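Local structure of phosphate-binding protein (Xanthomonas axonopodis pv. citri, 5UB3) at residues K22-Y27 against V60-E65; L5-I10 against K246-T251; H114-Q119 against I139-L144; S125-P130 against A156-V161; N166-V171 against P194-D199. The protein binds a chloride ion and probably acts as a periplasmic solute receptor of the phosphonate-binding family that signals to a partner diguanylate cyclase. One frame throughout, in Å; residues are numbered along the deposited sequence.

Contact 1. Residues K22-Y27 against V60-E65; sequences KPLLDY and VDWVSE
At the edge of the Trp62 indole, near the plane of its six-membered ring, sits Leu24 CD2, 3.9 Å from Trp62 CH2. The same methyl carbon, Leu24 CD2, lies 4.0 Å from Trp62 CZ2. Leu25 approaches the ring obliquely and more loosely, its CD1 4.4 Å from Trp62 CZ3. One face of the indole has Leu7 of strand 4-8 over it. The Leu24 and Trp62 side chains cross at about a right angle. Trp62 has its CG anti to the backbone N (chi1 160°), and from strand 62-66 the indole extends to helix 14-28. The helix backbone stays well away: the CA atoms of Leu25 and Trp62 are 10.1 Å apart, and the side chains bridge that gap. Other parts of the chain add to the packing. Leu5 of strand 4-8 touches the indole, as do Leu228 and Leu232 of helix 222-235. The polar edge is served separately, since Trp62 NE1 is hydrogen-bonded to Glu214. The contact itself is wholly apolar and all three touching residues are buried. Its hold on the helix is therefore by hydrophobic packing, while the bond to Glu214 satisfies the indole N-H and probably helps fix the rotation of the ring within this core.

Contact 2. Residues L5-I10 against K246-T251; sequences LVLGRI and KRFFDT
Phe249 and Arg9 bury the most surface here, with Phe248 and Leu7 next. Arg9 NH1 comes to 3.2 Å from Phe249 CE1, and Arg9 CD to 3.6 Å from Phe249 CZ. The two side chains arrive from opposite directions. The guanidinium meets the ring obliquely, the two planes being 78° apart, so the groups are not stacked. Arg9 is bent at chi3 (-74°), which turns the guanidinium back to the carbonyl of the next residue, Ile10. There Arg9 NE donates to Ile10 O at 2.8 Å, from above the carbonyl plane. A weak second bond runs from Arg9 NH2 to the same oxygen. These bonds limit the swing of the group and leave NH1 beside the phenylalanine. Deeper in, Leu7 CD1 lies at the edge of the Phe248 ring, 4.1 Å from Phe248 CE1. Phe249 CE2 stands 3.9 Å above one face of that ring, towards its rim. In this lobe of the two-lobed periplasmic binding protein fold, the contact joins the end of strand 4-8 and the loop that follows it to the turn after helix 242-247. That turn, which presents both rings to the strand, is an inverse gamma turn centred on Phe248, the first residue past the helix to leave helical angles.

Contact 3. Residues H114-Q119 against I139-L144; sequences HTLALQ and IACDVL
Thr115 and Leu144 make the closest touch, with Thr115 CG2 3.6 Å from Leu144 CD1. Their side chains cross at about a right angle. Thr115 CG2 stands anti to the carbonyl carbon, which directs the methyl to Leu144, while OG1 (chi1 60°) lies between the backbone N and the carbonyl carbon. The second touch is looser: Leu116 CD2 lies 4.3 Å from Cys141 SG. Both pairs are van der Waals contacts. Around them, Leu134 of helix 124-136 packs on both Leu116 and Cys141, and Tyr158 of strand 156-160 packs on Cys141. Leu159 touches Leu144. The backbones stand apart, with the CA atoms of Thr115 and Leu144 8.4 Å from each other. Further out, Thr115 N is hydrogen-bonded to Asp177 OD2. Parallel strands 115-118 and 141-143 lie on either side of strand 156-160. Helix 124-136 connects them in the chain and packs on both, which fits a beta-alpha-beta crossover of an alpha/beta lobe.

Contact 4. Residues S125-P130 against A156-V161; sequences SGYLLP and AGYLMV
Helix 124-136 packs against strand 156-160 in an alpha/beta lobe, and a Met-aromatic contact forms part of the junction. Tyr127 on the helix has the most surface buried by the contact. Met160 CE lies 3.9 Å from Tyr127 CE1. The sulfur, Met160 SD, is 5.1 Å from the centroid of the Tyr127 ring and 59° off its normal. The sulfur thus approaches the ring obliquely. Met160 is bent at chi2 (-69°) and again at chi3, which brings its methyl group round to the tyrosine. Tyr158 meets the same ring at another point. Its CE2 sits at the edge of Tyr127, near the ring plane, 4.2 Å from Tyr127 CE1. From the other side of this pair, Tyr127 lies obliquely to the Tyr158 ring. The two hydroxyls are also 4.2 Å apart, Tyr127 OH from Tyr158 OH. Tyr127 CG is anti to the backbone N (chi1 179°), which carries the ring out to Tyr158 and Met160. The helix has a wider pi-type turn at 125-128, which includes Tyr127. Leu118 of strand 115-118 touches all three side chains and joins the neighbouring strand to the cluster. Tyr127 and Tyr158 are buried, whereas Met160 is exposed. The whole is helix-on-sheet packing, with the Met-aromatic contact at its exposed border.

Contact 5. Residues N166-V171 against P194-D199; sequences NVAAFV and PVFKRD
Phe196 reaches from helix 194-197 to Ala168 and Ala169 on helix 164-172. The short helix begins at Pro194, whose O accepts a backbone bond from Arg198 N. Phe196 then points toward the other helix. Its CE2 is 3.7 Å from Ala169 CA and 3.8 Å from Ala169 CB. Beside it, Phe196 CD2 lies 4.2 Å from Ala168 CB. The ring meets the Ala168-Ala169 backbone obliquely. Small residues let the helices approach, the CA atoms of Ala168 and Phe196 being 7.0 Å apart. This is plain helix-to-helix packing in the lobe that also holds strands 115-118 and 156-160. Phe196 is further stacked on the ring of His172. Next, Lys197 points away from the contact; its NZ forms a salt bridge with Asp187, and it makes a cation-pi contact with Trp186. Asp199 N is bonded to Phe196 O at 3.0 Å, and Asp199 OD2 is hydrogen-bonded to His172 NE2.

Overall arrangement
The five contacts form two groups, one in each lobe of the chain. Contacts 1 and 2 have centres 5 Å apart. They share a core where Leu24 touches Phe248, and Glu65 OE2 probably bonds Ile10 N. Contacts 3 and 4 have centres 6 Å apart; strand 156-160 of contact 4 lies between the two strands of contact 3. Contact 5 lies 16 Å from contact 4 and 18 Å from contact 3, centre to centre. Val161 O probably bonds Asn166 ND2. Between the groups, contacts 2 and 4 are 25 Å apart at their centres and about 8 Å at their nearest atoms. As in this family, ligand would be expected in the cleft between the lobes.

Contact 1. Residues K22-Y27 against V60-E65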
# COMPACT_ATOMS: atom_id res chain seq x y z
N LYS A 22 -5.95 -1.46 16.86
CA LYS A 22 -6.09 -1.91 18.25
C LYS A 22 -7.18 -2.94 18.42
O LYS A 22 -6.96 -3.96 19.09
CB LYS A 22 -6.33 -0.74 19.22
CG LYS A 22 -6.52 -1.19 20.68
CD LYS A 22 -5.26 -1.90 21.18
CE LYS A 22 -5.05 -1.87 22.70
NZ LYS A 22 -3.70 -2.42 23.04
N PRO A 23 -8.36 -2.72 17.82
CA PRO A 23 -9.40 -3.76 17.98
C PRO A 23 -8.97 -5.18 17.57
O PRO A 23 -9.22 -6.13 18.33
CB PRO A 23 -10.53 -3.26 17.10
CG PRO A 23 -10.35 -1.78 17.05
CD PRO A 23 -8.86 -1.59 17.00
N LEU A 24 -8.31 -5.34 16.42
CA LEU A 24 -7.91 -6.70 16.02
C LEU A 24 -6.78 -7.23 16.90
O LEU A 24 -6.75 -8.44 17.22
CB LEU A 24 -7.54 -6.76 14.54
CG LEU A 24 -7.14 -8.13 14.02
CD1 LEU A 24 -8.34 -9.08 14.16
CD2 LEU A 24 -6.62 -8.08 12.57
N LEU A 25 -5.87 -6.34 17.31
CA LEU A 25 -4.79 -6.72 18.24
C LEU A 25 -5.40 -7.22 19.53
O LEU A 25 -4.99 -8.24 20.02
CB LEU A 25 -3.87 -5.56 18.53
CG LEU A 25 -2.67 -5.83 19.40
CD1 LEU A 25 -1.63 -6.71 18.71
CD2 LEU A 25 -2.09 -4.52 19.90
N ASP A 26 -6.43 -6.53 20.03
CA ASP A 26 -7.17 -6.98 21.25
C ASP A 26 -7.89 -8.29 21.07
O ASP A 26 -7.97 -9.05 22.00
CB ASP A 26 -8.13 -5.92 21.75
CG ASP A 26 -7.40 -4.71 22.30
OD1 ASP A 26 -6.17 -4.75 22.43
OD2 ASP A 26 -8.03 -3.72 22.61
N TYR A 27 -8.34 -8.58 19.87
CA TYR A 27 -8.87 -9.90 19.54
C TYR A 27 -7.75 -10.97 19.46
O TYR A 27 -7.89 -12.09 20.00
CB TYR A 27 -9.66 -9.80 18.23
CG TYR A 27 -10.15 -11.11 17.76
CD1 TYR A 27 -9.34 -11.91 16.95
CD2 TYR A 27 -11.40 -11.60 18.14
CE1 TYR A 27 -9.75 -13.15 16.53
CE2 TYR A 27 -11.84 -12.84 17.70
CZ TYR A 27 -11.01 -13.60 16.89
OH TYR A 27 -11.35 -14.84 16.42
N VAL A 60 8.71 -4.30 15.92
CA VAL A 60 7.44 -4.61 15.38
C VAL A 60 7.47 -6.03 14.93
O VAL A 60 8.41 -6.50 14.28
CB VAL A 60 7.13 -3.68 14.19
CG1 VAL A 60 5.91 -4.14 13.40
CG2 VAL A 60 6.93 -2.25 14.72
N ASP A 61 6.37 -6.71 15.20
CA ASP A 61 6.25 -8.11 14.84
C ASP A 61 5.44 -8.40 13.61
O ASP A 61 5.73 -9.36 12.93
CB ASP A 61 5.65 -8.86 15.96
CG ASP A 61 6.52 -8.83 17.21
OD1 ASP A 61 7.68 -9.24 17.14
OD2 ASP A 61 6.02 -8.38 18.25
N TRP A 62 4.41 -7.61 13.36
CA TRP A 62 3.38 -7.96 12.43
C TRP A 62 2.85 -6.66 11.85
O TRP A 62 2.58 -5.72 12.59
CB TRP A 62 2.31 -8.77 13.16
CG TRP A 62 0.96 -8.82 12.52
CD1 TRP A 62 0.65 -8.88 11.18
CD2 TRP A 62 -0.28 -8.86 13.20
NE1 TRP A 62 -0.72 -8.91 10.99
CE2 TRP A 62 -1.32 -8.93 12.22
CE3 TRP A 62 -0.64 -8.85 14.56
CZ2 TRP A 62 -2.68 -8.91 12.55
CZ3 TRP A 62 -2.01 -8.87 14.89
CH2 TRP A 62 -3.00 -8.89 13.89
N VAL A 63 2.83 -6.58 10.53
CA VAL A 63 2.25 -5.43 9.86
C VAL A 63 1.25 -5.91 8.82
O VAL A 63 1.43 -6.98 8.25
CB VAL A 63 3.29 -4.53 9.20
CG1 VAL A 63 4.29 -3.96 10.21
CG2 VAL A 63 3.98 -5.27 8.06
N SER A 64 0.23 -5.10 8.55
CA SER A 64 -0.70 -5.39 7.51
C SER A 64 -0.51 -4.26 6.54
O SER A 64 -0.73 -3.16 6.93
CB SER A 64 -2.12 -5.36 8.04
OG SER A 64 -3.01 -5.80 7.01
N GLU A 65 -0.09 -4.56 5.32
CA GLU A 65 0.35 -3.52 4.31
C GLU A 65 -0.14 -3.87 2.95
O GLU A 65 -0.42 -5.06 2.65
CB GLU A 65 1.86 -3.51 4.19
CG GLU A 65 2.56 -3.02 5.40
CD GLU A 65 2.34 -1.57 5.71
OE1 GLU A 65 1.85 -0.83 4.87
OE2 GLU A 65 2.69 -1.19 6.84

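Contact 2. Residues L5-I10 against K246-T251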
# COMPACT_ATOMS: atom_id res chain seq x y z
N LEU A 5 3.24 -8.95 21.59
CA LEU A 5 3.02 -8.90 20.12
C LEU A 5 2.80 -7.47 19.69
O LEU A 5 1.89 -6.81 20.16
CB LEU A 5 1.80 -9.74 19.72
CG LEU A 5 1.47 -9.80 18.24
CD1 LEU A 5 2.58 -10.56 17.54
CD2 LEU A 5 0.14 -10.50 17.99
N VAL A 6 3.64 -6.99 18.80
CA VAL A 6 3.55 -5.62 18.34
C VAL A 6 3.02 -5.56 16.89
O VAL A 6 3.65 -6.10 15.98
CB VAL A 6 4.95 -4.91 18.42
CG1 VAL A 6 4.72 -3.44 18.17
CG2 VAL A 6 5.55 -5.12 19.80
N LEU A 7 1.90 -4.89 16.70
CA LEU A 7 1.23 -4.80 15.40
C LEU A 7 1.52 -3.42 14.91
O LEU A 7 1.46 -2.43 15.67
CB LEU A 7 -0.27 -5.01 15.51
CG LEU A 7 -1.25 -4.60 14.40
CD1 LEU A 7 -1.05 -5.29 13.08
CD2 LEU A 7 -2.66 -4.86 14.91
N GLY A 8 1.81 -3.31 13.62
CA GLY A 8 2.08 -2.00 13.08
C GLY A 8 1.60 -1.85 11.65
O GLY A 8 0.99 -2.72 11.11
N ARG A 9 1.91 -0.69 11.09
CA ARG A 9 1.83 -0.42 9.69
C ARG A 9 2.61 0.87 9.44
O ARG A 9 2.88 1.66 10.36
CB ARG A 9 0.38 -0.23 9.17
CG ARG A 9 -0.35 0.95 9.79
CD ARG A 9 -1.59 1.30 8.98
NE ARG A 9 -1.24 1.96 7.73
CZ ARG A 9 -2.12 2.50 6.90
NH1 ARG A 9 -3.42 2.48 7.18
NH2 ARG A 9 -1.72 3.06 5.76
N ILE A 10 2.92 1.08 8.19
CA ILE A 10 3.44 2.35 7.74
C ILE A 10 2.28 3.30 7.73
O ILE A 10 1.25 2.98 7.14
CB ILE A 10 4.02 2.22 6.33
CG1 ILE A 10 5.16 1.15 6.30
CG2 ILE A 10 4.52 3.57 5.84
CD1 ILE A 10 5.51 0.71 4.90
N LYS A 246 -13.59 -5.04 10.54
CA LYS A 246 -14.15 -3.90 9.80
C LYS A 246 -13.21 -2.71 9.97
O LYS A 246 -12.81 -2.04 8.99
CB LYS A 246 -15.59 -3.62 10.28
CG LYS A 246 -16.26 -2.31 9.81
CD LYS A 246 -16.15 -2.05 8.31
CE LYS A 246 -17.08 -2.94 7.47
NZ LYS A 246 -18.50 -2.50 7.47
N ARG A 247 -12.79 -2.52 11.21
CA ARG A 247 -11.87 -1.44 11.58
C ARG A 247 -10.46 -1.63 10.95
O ARG A 247 -9.73 -0.66 10.67
CB ARG A 247 -11.73 -1.45 13.12
CG ARG A 247 -13.02 -1.16 13.93
CD ARG A 247 -13.40 0.29 14.14
NE ARG A 247 -12.38 1.26 13.78
CZ ARG A 247 -12.56 2.59 13.75
NH1 ARG A 247 -11.55 3.38 13.38
NH2 ARG A 247 -13.72 3.13 14.12
N PHE A 248 -10.10 -2.90 10.77
CA PHE A 248 -8.82 -3.29 10.22
C PHE A 248 -8.86 -3.19 8.68
O PHE A 248 -8.71 -4.17 7.99
CB PHE A 248 -8.50 -4.71 10.71
CG PHE A 248 -7.06 -5.13 10.60
CD1 PHE A 248 -6.11 -4.55 11.39
CD2 PHE A 248 -6.68 -6.16 9.78
CE1 PHE A 248 -4.80 -4.99 11.35
CE2 PHE A 248 -5.37 -6.62 9.73
CZ PHE A 248 -4.42 -6.00 10.49
N PHE A 249 -9.00 -1.97 8.17
CA PHE A 249 -8.98 -1.66 6.72
C PHE A 249 -10.02 -2.46 5.97
O PHE A 249 -9.82 -2.84 4.80
CB PHE A 249 -7.60 -1.95 6.20
CG PHE A 249 -6.54 -1.48 7.13
CD1 PHE A 249 -6.44 -0.13 7.42
CD2 PHE A 249 -5.73 -2.38 7.83
CE1 PHE A 249 -5.51 0.33 8.34
CE2 PHE A 249 -4.78 -1.93 8.72
CZ PHE A 249 -4.66 -0.57 8.98
N ASP A 250 -11.11 -2.72 6.68
CA ASP A 250 -12.24 -3.50 6.17
C ASP A 250 -11.77 -4.82 5.67
O ASP A 250 -12.02 -5.21 4.54
CB ASP A 250 -13.00 -2.71 5.12
CG ASP A 250 -14.34 -3.36 4.76
OD1 ASP A 250 -14.95 -4.08 5.54
OD2 ASP A 250 -14.75 -3.17 3.64
N THR A 251 -11.04 -5.53 6.50
CA THR A 251 -10.53 -6.85 6.08
C THR A 251 -11.69 -7.84 6.03
O THR A 251 -12.44 -7.96 6.97
CB THR A 251 -9.40 -7.32 6.98
OG1 THR A 251 -8.29 -6.39 6.85
CG2 THR A 251 -8.97 -8.74 6.63

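Contact 3. Residues H114-Q119 against I139-L144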
# COMPACT_ATOMS: atom_id res chain seq x y z
N HIS A 114 4.55 16.26 -19.35
CA HIS A 114 3.53 16.58 -18.38
C HIS A 114 3.90 16.12 -16.99
O HIS A 114 4.90 15.43 -16.81
CB HIS A 114 2.21 15.95 -18.81
CG HIS A 114 1.62 16.63 -20.00
ND1 HIS A 114 1.71 16.10 -21.26
CD2 HIS A 114 1.05 17.84 -20.13
CE1 HIS A 114 1.17 16.94 -22.12
NE2 HIS A 114 0.76 18.01 -21.46
N THR A 115 3.10 16.50 -16.02
CA THR A 115 3.41 16.25 -14.65
C THR A 115 2.42 15.23 -14.06
O THR A 115 1.26 15.15 -14.43
CB THR A 115 3.43 17.57 -13.84
OG1 THR A 115 2.15 18.16 -13.93
CG2 THR A 115 4.41 18.52 -14.40
N LEU A 116 2.93 14.45 -13.15
CA LEU A 116 2.18 13.40 -12.50
C LEU A 116 2.25 13.59 -10.98
O LEU A 116 3.31 13.71 -10.46
CB LEU A 116 2.85 12.09 -12.85
CG LEU A 116 2.40 10.82 -12.16
CD1 LEU A 116 0.99 10.40 -12.56
CD2 LEU A 116 3.36 9.73 -12.57
N ALA A 117 1.10 13.51 -10.31
CA ALA A 117 0.97 13.53 -8.88
C ALA A 117 1.05 12.13 -8.33
O ALA A 117 0.21 11.31 -8.66
CB ALA A 117 -0.41 14.13 -8.48
N LEU A 118 2.02 11.89 -7.48
CA LEU A 118 2.17 10.65 -6.76
C LEU A 118 2.06 10.87 -5.29
O LEU A 118 2.04 12.00 -4.81
CB LEU A 118 3.52 10.08 -7.10
CG LEU A 118 3.64 9.80 -8.60
CD1 LEU A 118 5.00 9.16 -8.89
CD2 LEU A 118 2.56 8.86 -9.03
N GLN A 119 2.04 9.79 -4.54
CA GLN A 119 1.80 9.90 -3.14
C GLN A 119 3.01 10.03 -2.23
O GLN A 119 3.31 11.13 -1.77
CB GLN A 119 0.88 8.80 -2.74
CG GLN A 119 -0.53 9.12 -3.20
CD GLN A 119 -1.46 7.94 -3.09
OE1 GLN A 119 -1.60 7.31 -2.01
NE2 GLN A 119 -2.11 7.62 -4.19
N ILE A 139 9.05 5.71 -20.31
CA ILE A 139 8.61 7.08 -20.12
C ILE A 139 9.44 7.64 -18.94
O ILE A 139 9.22 7.28 -17.75
CB ILE A 139 7.12 7.17 -19.81
CG1 ILE A 139 6.33 6.74 -21.03
CG2 ILE A 139 6.75 8.56 -19.35
CD1 ILE A 139 4.85 6.61 -20.78
N ALA A 140 10.38 8.52 -19.26
CA ALA A 140 11.19 9.12 -18.22
C ALA A 140 10.32 10.00 -17.32
O ALA A 140 9.37 10.66 -17.77
CB ALA A 140 12.32 9.92 -18.85
N CYS A 141 10.61 9.95 -16.04
CA CYS A 141 9.82 10.68 -15.09
C CYS A 141 10.69 11.17 -13.97
O CYS A 141 10.96 10.45 -13.03
CB CYS A 141 8.67 9.81 -14.60
SG CYS A 141 7.38 10.83 -13.78
N ASP A 142 11.16 12.42 -14.11
CA ASP A 142 12.08 13.00 -13.21
C ASP A 142 11.37 13.58 -12.02
O ASP A 142 10.23 14.07 -12.15
CB ASP A 142 12.86 14.13 -13.89
CG ASP A 142 13.62 13.64 -15.14
OD1 ASP A 142 14.40 12.70 -14.99
OD2 ASP A 142 13.46 14.23 -16.20
N VAL A 143 12.00 13.55 -10.86
CA VAL A 143 11.37 14.19 -9.70
C VAL A 143 11.32 15.70 -9.93
O VAL A 143 12.32 16.29 -10.35
CB VAL A 143 11.98 13.80 -8.35
CG1 VAL A 143 13.37 14.34 -8.16
CG2 VAL A 143 11.08 14.30 -7.23
N LEU A 144 10.15 16.30 -9.70
CA LEU A 144 10.04 17.75 -9.73
C LEU A 144 10.01 18.32 -8.32
O LEU A 144 9.45 17.75 -7.42
CB LEU A 144 8.85 18.18 -10.52
CG LEU A 144 8.82 17.67 -11.97
CD1 LEU A 144 7.47 18.09 -12.57
CD2 LEU A 144 9.99 18.15 -12.82

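Contact 4. Residues S125-P130 against A156-V161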
# COMPACT_ATOMS: atom_id res chain seq x y z
N SER A 125 -0.10 1.70 -5.00
CA SER A 125 -0.89 2.11 -6.12
C SER A 125 -0.61 3.55 -6.49
O SER A 125 -1.02 4.00 -7.56
CB SER A 125 -2.38 1.92 -5.82
OG SER A 125 -2.81 2.77 -4.74
N GLY A 126 0.01 4.30 -5.57
CA GLY A 126 0.24 5.73 -5.78
C GLY A 126 1.69 6.11 -5.95
O GLY A 126 2.01 7.31 -6.04
N TYR A 127 2.58 5.12 -6.03
CA TYR A 127 3.98 5.39 -6.36
C TYR A 127 4.60 4.22 -7.08
O TYR A 127 5.08 4.33 -8.21
CB TYR A 127 4.81 5.75 -5.09
CG TYR A 127 6.22 6.01 -5.36
CD1 TYR A 127 6.63 7.21 -5.93
CD2 TYR A 127 7.19 5.05 -5.09
CE1 TYR A 127 7.97 7.46 -6.17
CE2 TYR A 127 8.51 5.29 -5.33
CZ TYR A 127 8.90 6.48 -5.89
OH TYR A 127 10.21 6.68 -6.14
N LEU A 128 4.60 3.09 -6.43
CA LEU A 128 5.39 1.96 -6.95
C LEU A 128 4.82 1.52 -8.24
O LEU A 128 5.53 1.42 -9.21
CB LEU A 128 5.46 0.82 -5.93
CG LEU A 128 6.26 1.18 -4.68
CD1 LEU A 128 5.99 0.23 -3.50
CD2 LEU A 128 7.76 1.36 -4.89
N LEU A 129 3.53 1.19 -8.27
CA LEU A 129 2.91 0.72 -9.51
C LEU A 129 2.96 1.72 -10.63
O LEU A 129 3.36 1.35 -11.73
CB LEU A 129 1.48 0.23 -9.33
CG LEU A 129 1.35 -0.96 -8.37
CD1 LEU A 129 -0.11 -1.44 -8.39
CD2 LEU A 129 2.29 -2.10 -8.74
N PRO A 130 2.56 2.98 -10.37
CA PRO A 130 2.68 3.89 -11.51
C PRO A 130 4.12 4.10 -12.01
O PRO A 130 4.33 4.22 -13.21
CB PRO A 130 2.10 5.20 -11.00
CG PRO A 130 2.03 5.09 -9.51
CD PRO A 130 1.83 3.59 -9.25
N ALA A 156 8.34 13.05 -18.64
CA ALA A 156 7.42 13.45 -17.62
C ALA A 156 8.21 13.89 -16.38
O ALA A 156 9.47 13.79 -16.30
CB ALA A 156 6.51 12.31 -17.26
N GLY A 157 7.46 14.38 -15.41
CA GLY A 157 7.98 14.67 -14.11
C GLY A 157 6.91 14.38 -13.07
O GLY A 157 5.68 14.46 -13.38
N TYR A 158 7.34 14.06 -11.87
CA TYR A 158 6.39 13.77 -10.82
C TYR A 158 6.56 14.67 -9.65
O TYR A 158 7.68 15.14 -9.37
CB TYR A 158 6.39 12.31 -10.39
CG TYR A 158 7.57 11.87 -9.62
CD1 TYR A 158 8.72 11.52 -10.26
CD2 TYR A 158 7.54 11.76 -8.23
CE1 TYR A 158 9.81 11.10 -9.55
CE2 TYR A 158 8.61 11.33 -7.53
CZ TYR A 158 9.74 10.99 -8.19
OH TYR A 158 10.85 10.55 -7.56
N LEU A 159 5.44 14.90 -8.99
CA LEU A 159 5.40 15.64 -7.75
C LEU A 159 4.74 14.78 -6.67
O LEU A 159 3.62 14.28 -6.86
CB LEU A 159 4.57 16.88 -7.95
CG LEU A 159 5.24 17.89 -8.84
CD1 LEU A 159 4.22 18.82 -9.44
CD2 LEU A 159 6.25 18.64 -8.00
N MET A 160 5.40 14.70 -5.53
CA MET A 160 4.83 14.01 -4.37
C MET A 160 3.93 14.99 -3.65
O MET A 160 4.41 15.98 -3.15
CB MET A 160 5.91 13.54 -3.42
CG MET A 160 6.97 12.71 -4.11
SD MET A 160 6.33 11.12 -4.63
CE MET A 160 7.30 10.15 -3.47
N VAL A 161 2.65 14.65 -3.56
CA VAL A 161 1.66 15.47 -2.87
C VAL A 161 1.14 14.82 -1.55
O VAL A 161 0.27 15.38 -0.88
CB VAL A 161 0.54 15.84 -3.83
CG1 VAL A 161 1.09 16.49 -5.09
CG2 VAL A 161 -0.31 14.64 -4.21

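Contact 5. Residues N166-V171 against P194-D199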
# COMPACT_ATOMS: atom_id res chain seq x y z
N ASN A 166 -5.05 14.71 -2.09
CA ASN A 166 -4.19 15.68 -2.79
C ASN A 166 -3.90 15.31 -4.25
O ASN A 166 -3.91 16.16 -5.12
CB ASN A 166 -2.90 15.91 -2.01
CG ASN A 166 -3.08 16.83 -0.80
OD1 ASN A 166 -4.17 17.34 -0.51
ND2 ASN A 166 -2.00 17.06 -0.11
N VAL A 167 -3.67 14.05 -4.53
CA VAL A 167 -3.51 13.65 -5.94
C VAL A 167 -4.74 14.11 -6.72
O VAL A 167 -4.65 14.74 -7.75
CB VAL A 167 -3.37 12.14 -6.05
CG1 VAL A 167 -3.35 11.72 -7.49
CG2 VAL A 167 -2.08 11.68 -5.38
N ALA A 168 -5.93 13.77 -6.22
CA ALA A 168 -7.15 14.12 -6.91
C ALA A 168 -7.27 15.66 -6.98
O ALA A 168 -7.48 16.23 -8.02
CB ALA A 168 -8.34 13.50 -6.21
N ALA A 169 -7.03 16.32 -5.86
CA ALA A 169 -7.16 17.78 -5.78
C ALA A 169 -6.22 18.57 -6.66
O ALA A 169 -6.63 19.53 -7.30
CB ALA A 169 -7.04 18.24 -4.34
N PHE A 170 -4.95 18.16 -6.71
CA PHE A 170 -3.97 18.87 -7.57
C PHE A 170 -4.28 18.73 -9.02
O PHE A 170 -4.06 19.64 -9.77
CB PHE A 170 -2.51 18.37 -7.35
CG PHE A 170 -1.83 19.01 -6.20
CD1 PHE A 170 -2.20 18.72 -4.92
CD2 PHE A 170 -0.79 19.89 -6.40
CE1 PHE A 170 -1.57 19.32 -3.85
CE2 PHE A 170 -0.14 20.48 -5.34
CZ PHE A 170 -0.53 20.20 -4.07
N VAL A 171 -4.75 17.57 -9.43
CA VAL A 171 -5.12 17.38 -10.83
C VAL A 171 -6.41 18.15 -11.10
O VAL A 171 -6.56 18.77 -12.19
CB VAL A 171 -5.28 15.90 -11.23
CG1 VAL A 171 -5.60 15.76 -12.71
CG2 VAL A 171 -3.99 15.21 -10.95
N PRO A 194 -16.69 13.10 -5.50
CA PRO A 194 -17.52 13.18 -6.69
C PRO A 194 -17.35 14.51 -7.46
O PRO A 194 -17.20 14.46 -8.67
CB PRO A 194 -18.92 13.01 -6.13
CG PRO A 194 -18.70 12.06 -5.00
CD PRO A 194 -17.39 12.44 -4.38
N VAL A 195 -17.34 15.64 -6.76
CA VAL A 195 -17.13 16.96 -7.39
C VAL A 195 -15.87 16.98 -8.26
O VAL A 195 -15.88 17.63 -9.28
CB VAL A 195 -17.13 18.12 -6.35
CG1 VAL A 195 -15.98 18.01 -5.35
CG2 VAL A 195 -17.05 19.47 -7.02
N PHE A 196 -14.80 16.29 -7.87
CA PHE A 196 -13.60 16.17 -8.70
C PHE A 196 -13.71 15.10 -9.74
O PHE A 196 -13.33 15.34 -10.87
CB PHE A 196 -12.27 15.94 -7.90
CG PHE A 196 -11.94 16.99 -6.87
CD1 PHE A 196 -12.48 18.27 -6.91
CD2 PHE A 196 -11.04 16.68 -5.86
CE1 PHE A 196 -12.17 19.19 -5.92
CE2 PHE A 196 -10.71 17.59 -4.87
CZ PHE A 196 -11.27 18.85 -4.91
N LYS A 197 -14.19 13.93 -9.34
CA LYS A 197 -14.26 12.76 -10.20
C LYS A 197 -14.97 12.99 -11.52
O LYS A 197 -14.57 12.48 -12.56
CB LYS A 197 -14.97 11.62 -9.44
CG LYS A 197 -14.99 10.30 -10.19
CD LYS A 197 -15.76 9.26 -9.39
CE LYS A 197 -15.49 7.93 -10.02
NZ LYS A 197 -16.36 6.87 -9.51
N ARG A 198 -16.06 13.73 -11.46
CA ARG A 198 -16.86 14.01 -12.66
C ARG A 198 -16.07 14.78 -13.71
O ARG A 198 -16.39 14.70 -14.87
CB ARG A 198 -18.15 14.76 -12.31
CG ARG A 198 -17.91 16.18 -11.87
CD ARG A 198 -19.12 16.69 -11.13
NE ARG A 198 -19.11 18.13 -10.92
CZ ARG A 198 -19.96 18.78 -10.12
NH1 ARG A 198 -20.87 18.11 -9.41
NH2 ARG A 198 -19.87 20.09 -9.97
N ASP A 199 -15.03 15.51 -13.29
CA ASP A 199 -14.18 16.22 -14.26
C ASP A 199 -12.99 15.44 -14.79
O ASP A 199 -12.19 15.98 -15.55
CB ASP A 199 -13.77 17.55 -13.67
CG ASP A 199 -14.96 18.54 -13.54
OD1 ASP A 199 -15.88 18.54 -14.35
OD2 ASP A 199 -14.95 19.30 -12.58